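Local structure of putative oxidoreductase molybdopterin-binding subunit (Sulfolobus tokodaii, 4ZOH) at residues 145-150 / 271-276. The protein probably serves as the molybdopterin-binding, catalytic subunit of an oxidoreductase of the xanthine dehydrogenase and aldehyde oxidase family, carrying a molybdenum-bound pterin cytosine dinucleotide. Numbering follows the deposited sequence.
Sequences KEADLT and TILGIR
The CA atoms of A147 and L273 are the nearest pair across the two segments, 7.1 Å apart. Strand 254-266 lies between strands 149-161 and 272-282 in a mixed sheet, so the segments are not paired directly. Both form classic beta bulges against this middle strand: D148 and L149 face V266, and L273 and G274 face A265. Residues 146-148 link helix 140-145 to the start of strand 149-161.

L273 carries the contact mainly through CD1. With chi1 at -62°, its CG turns away from the carbonyl carbon, and this brings CD1 over the 146-147 backbone. L273 CD1 lies 3.6 Å from A147 CA and 4.0 Å from A147 CB. L273 CD1 is also 3.7 Å from the backbone O of E146. L273 CD2 approaches E146 OE1 more loosely, at 4.2 Å. L273 also touches A143 of the helix and K267, while A147 rests on A265.

E146 OE2 forms a long, weak ion pair with K142. The contact is small, burying 112 Å² in all. The leucine methyls also meet two E146 oxygens, without hydrogen bonding. Van der Waals packing by one leucine thus joins the helix-to-strand turn to the sheet at its outermost strand, about 34 Å from the chain centre to the contact centre.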
ATOM      1  N   LYS A 145      49.455  43.931  13.949  1.00 47.09           N
ATOM      2  CA  LYS A 145      50.450  44.952  14.392  1.00 51.70           C
ATOM      3  C   LYS A 145      51.154  44.451  15.654  1.00 45.66           C
ATOM      4  O   LYS A 145      52.380  44.354  15.674  1.00 48.16           O
ATOM      5  CB  LYS A 145      49.812  46.340  14.662  1.00 53.01           C
ATOM      6  CG  LYS A 145      50.775  47.524  14.698  1.00 60.54           C
ATOM      7  CD  LYS A 145      51.182  47.953  13.280  1.00 74.57           C
ATOM      8  CE  LYS A 145      52.581  48.580  13.215  1.00 78.30           C
ATOM      9  NZ  LYS A 145      52.703  49.803  14.066  1.00 80.72           N
ATOM     10  N   GLU A 146      50.339  44.106  16.653  1.00 42.19           N
ATOM     11  CA  GLU A 146      50.710  43.550  17.970  1.00 43.75           C
ATOM     12  C   GLU A 146      51.311  42.126  18.029  1.00 40.27           C
ATOM     13  O   GLU A 146      51.612  41.654  19.114  1.00 47.49           O
ATOM     14  CB  GLU A 146      49.482  43.570  18.881  1.00 41.17           C
ATOM     15  CG  GLU A 146      48.983  44.936  19.294  1.00 46.18           C
ATOM     16  CD  GLU A 146      47.719  44.874  20.149  1.00 58.83           C
ATOM     17  OE1 GLU A 146      47.053  43.800  20.221  1.00 67.97           O
ATOM     18  OE2 GLU A 146      47.366  45.911  20.758  1.00 67.43           O
ATOM     19  N   ALA A 147      51.477  41.452  16.901  1.00 41.20           N
ATOM     20  CA  ALA A 147      51.855  40.041  16.891  1.00 41.72           C
ATOM     21  C   ALA A 147      53.337  39.931  16.964  1.00 47.90           C
ATOM     22  O   ALA A 147      54.024  40.724  16.331  1.00 48.63           O
ATOM     23  CB  ALA A 147      51.399  39.369  15.618  1.00 42.94           C
ATOM     24  N   ASP A 148      53.844  38.906  17.658  1.00 42.17           N
ATOM     25  CA  ASP A 148      55.297  38.679  17.687  1.00 45.58           C
ATOM     26  C   ASP A 148      55.722  37.882  16.477  1.00 42.97           C
ATOM     27  O   ASP A 148      56.881  37.912  16.056  1.00 45.41           O
ATOM     28  CB  ASP A 148      55.758  38.042  19.038  1.00 45.14           C
ATOM     29  CG  ASP A 148      55.314  38.880  20.247  1.00 48.70           C
ATOM     30  OD1 ASP A 148      55.415  40.136  20.170  1.00 47.04           O
ATOM     31  OD2 ASP A 148      54.842  38.312  21.260  1.00 42.99           O
ATOM     32  N   LEU A 149      54.740  37.202  15.884  1.00 48.84           N
ATOM     33  CA  LEU A 149      54.967  36.140  14.930  1.00 39.82           C
ATOM     34  C   LEU A 149      53.676  35.887  14.137  1.00 38.43           C
ATOM     35  O   LEU A 149      52.541  36.031  14.669  1.00 36.13           O
ATOM     36  CB  LEU A 149      55.301  34.848  15.734  1.00 50.80           C
ATOM     37  CG  LEU A 149      55.930  33.710  14.933  1.00 52.76           C
ATOM     38  CD1 LEU A 149      56.751  34.290  13.782  1.00 59.84           C
ATOM     39  CD2 LEU A 149      56.804  32.845  15.822  1.00 60.13           C
ATOM     40  N   THR A 150      53.855  35.450  12.897  1.00 28.39           N
ATOM     41  CA  THR A 150      52.747  34.936  12.130  1.00 32.98           C
ATOM     42  C   THR A 150      53.105  33.630  11.488  1.00 31.68           C
ATOM     43  O   THR A 150      54.252  33.413  11.048  1.00 31.34           O
ATOM     44  CB  THR A 150      52.198  35.938  11.045  1.00 32.34           C
ATOM     45  OG1 THR A 150      53.139  36.058   9.972  1.00 36.85           O
ATOM     46  CG2 THR A 150      51.934  37.230  11.656  1.00 27.88           C
ATOM     47  N   THR A 271      49.057  33.586  22.984  1.00 44.57           N
ATOM     48  CA  THR A 271      47.906  34.463  22.641  1.00 47.72           C
ATOM     49  C   THR A 271      47.691  34.413  21.107  1.00 45.43           C
ATOM     50  O   THR A 271      48.665  34.594  20.331  1.00 40.29           O
ATOM     51  CB  THR A 271      48.039  35.922  23.177  1.00 47.40           C
ATOM     52  OG1 THR A 271      48.242  35.907  24.614  1.00 51.48           O
ATOM     53  CG2 THR A 271      46.764  36.756  22.893  1.00 42.02           C
ATOM     54  N   ILE A 272      46.459  34.050  20.704  1.00 41.69           N
ATOM     55  CA  ILE A 272      46.065  34.051  19.268  1.00 39.90           C
ATOM     56  C   ILE A 272      45.368  35.385  19.104  1.00 34.15           C
ATOM     57  O   ILE A 272      44.373  35.673  19.782  1.00 31.72           O
ATOM     58  CB  ILE A 272      45.118  32.875  18.857  1.00 41.11           C
ATOM     59  CG1 ILE A 272      45.665  31.473  19.226  1.00 40.08           C
ATOM     60  CG2 ILE A 272      44.758  32.922  17.388  1.00 36.41           C
ATOM     61  CD1 ILE A 272      46.872  30.994  18.491  1.00 42.41           C
ATOM     62  N   LEU A 273      45.895  36.227  18.224  1.00 36.69           N
ATOM     63  CA  LEU A 273      45.353  37.596  18.137  1.00 34.67           C
ATOM     64  C   LEU A 273      44.317  37.758  17.003  1.00 33.25           C
ATOM     65  O   LEU A 273      43.221  38.340  17.184  1.00 39.65           O
ATOM     66  CB  LEU A 273      46.506  38.611  18.001  1.00 35.59           C
ATOM     67  CG  LEU A 273      47.501  38.671  19.183  1.00 34.82           C
ATOM     68  CD1 LEU A 273      48.865  39.146  18.683  1.00 33.27           C
ATOM     69  CD2 LEU A 273      46.934  39.558  20.283  1.00 33.14           C
ATOM     70  N   GLY A 274      44.667  37.236  15.839  1.00 31.48           N
ATOM     71  CA  GLY A 274      43.846  37.439  14.703  1.00 34.97           C
ATOM     72  C   GLY A 274      44.257  36.487  13.624  1.00 37.37           C
ATOM     73  O   GLY A 274      45.376  35.880  13.696  1.00 34.72           O
ATOM     74  N   ILE A 275      43.356  36.432  12.621  1.00 31.11           N
ATOM     75  CA  ILE A 275      43.477  35.583  11.408  1.00 36.04           C
ATOM     76  C   ILE A 275      43.070  36.306  10.119  1.00 29.78           C
ATOM     77  O   ILE A 275      42.106  37.006  10.075  1.00 30.02           O
ATOM     78  CB  ILE A 275      42.461  34.411  11.384  1.00 35.46           C
ATOM     79  CG1 ILE A 275      42.151  33.899  12.764  1.00 44.81           C
ATOM     80  CG2 ILE A 275      42.955  33.332  10.427  1.00 41.29           C
ATOM     81  CD1 ILE A 275      43.202  32.959  13.260  1.00 44.82           C
ATOM     82  N   ARG A 276      43.761  36.029   9.046  1.00 33.90           N
ATOM     83  CA  ARG A 276      43.225  36.396   7.770  1.00 34.84           C
ATOM     84  C   ARG A 276      43.533  35.336   6.782  1.00 38.11           C
ATOM     85  O   ARG A 276      44.500  34.533   6.967  1.00 35.20           O
ATOM     86  CB  ARG A 276      43.820  37.711   7.277  1.00 41.70           C
ATOM     87  CG  ARG A 276      45.317  37.771   7.247  1.00 39.96           C
ATOM     88  CD  ARG A 276      45.742  39.248   7.230  1.00 44.67           C
ATOM     89  NE  ARG A 276      47.183  39.275   7.097  1.00 51.12           N
ATOM     90  CZ  ARG A 276      47.974  40.329   7.302  1.00 51.42           C
ATOM     91  NH1 ARG A 276      47.472  41.526   7.633  1.00 46.27           N
ATOM     92  NH2 ARG A 276      49.290  40.149   7.140  1.00 44.05           N
TER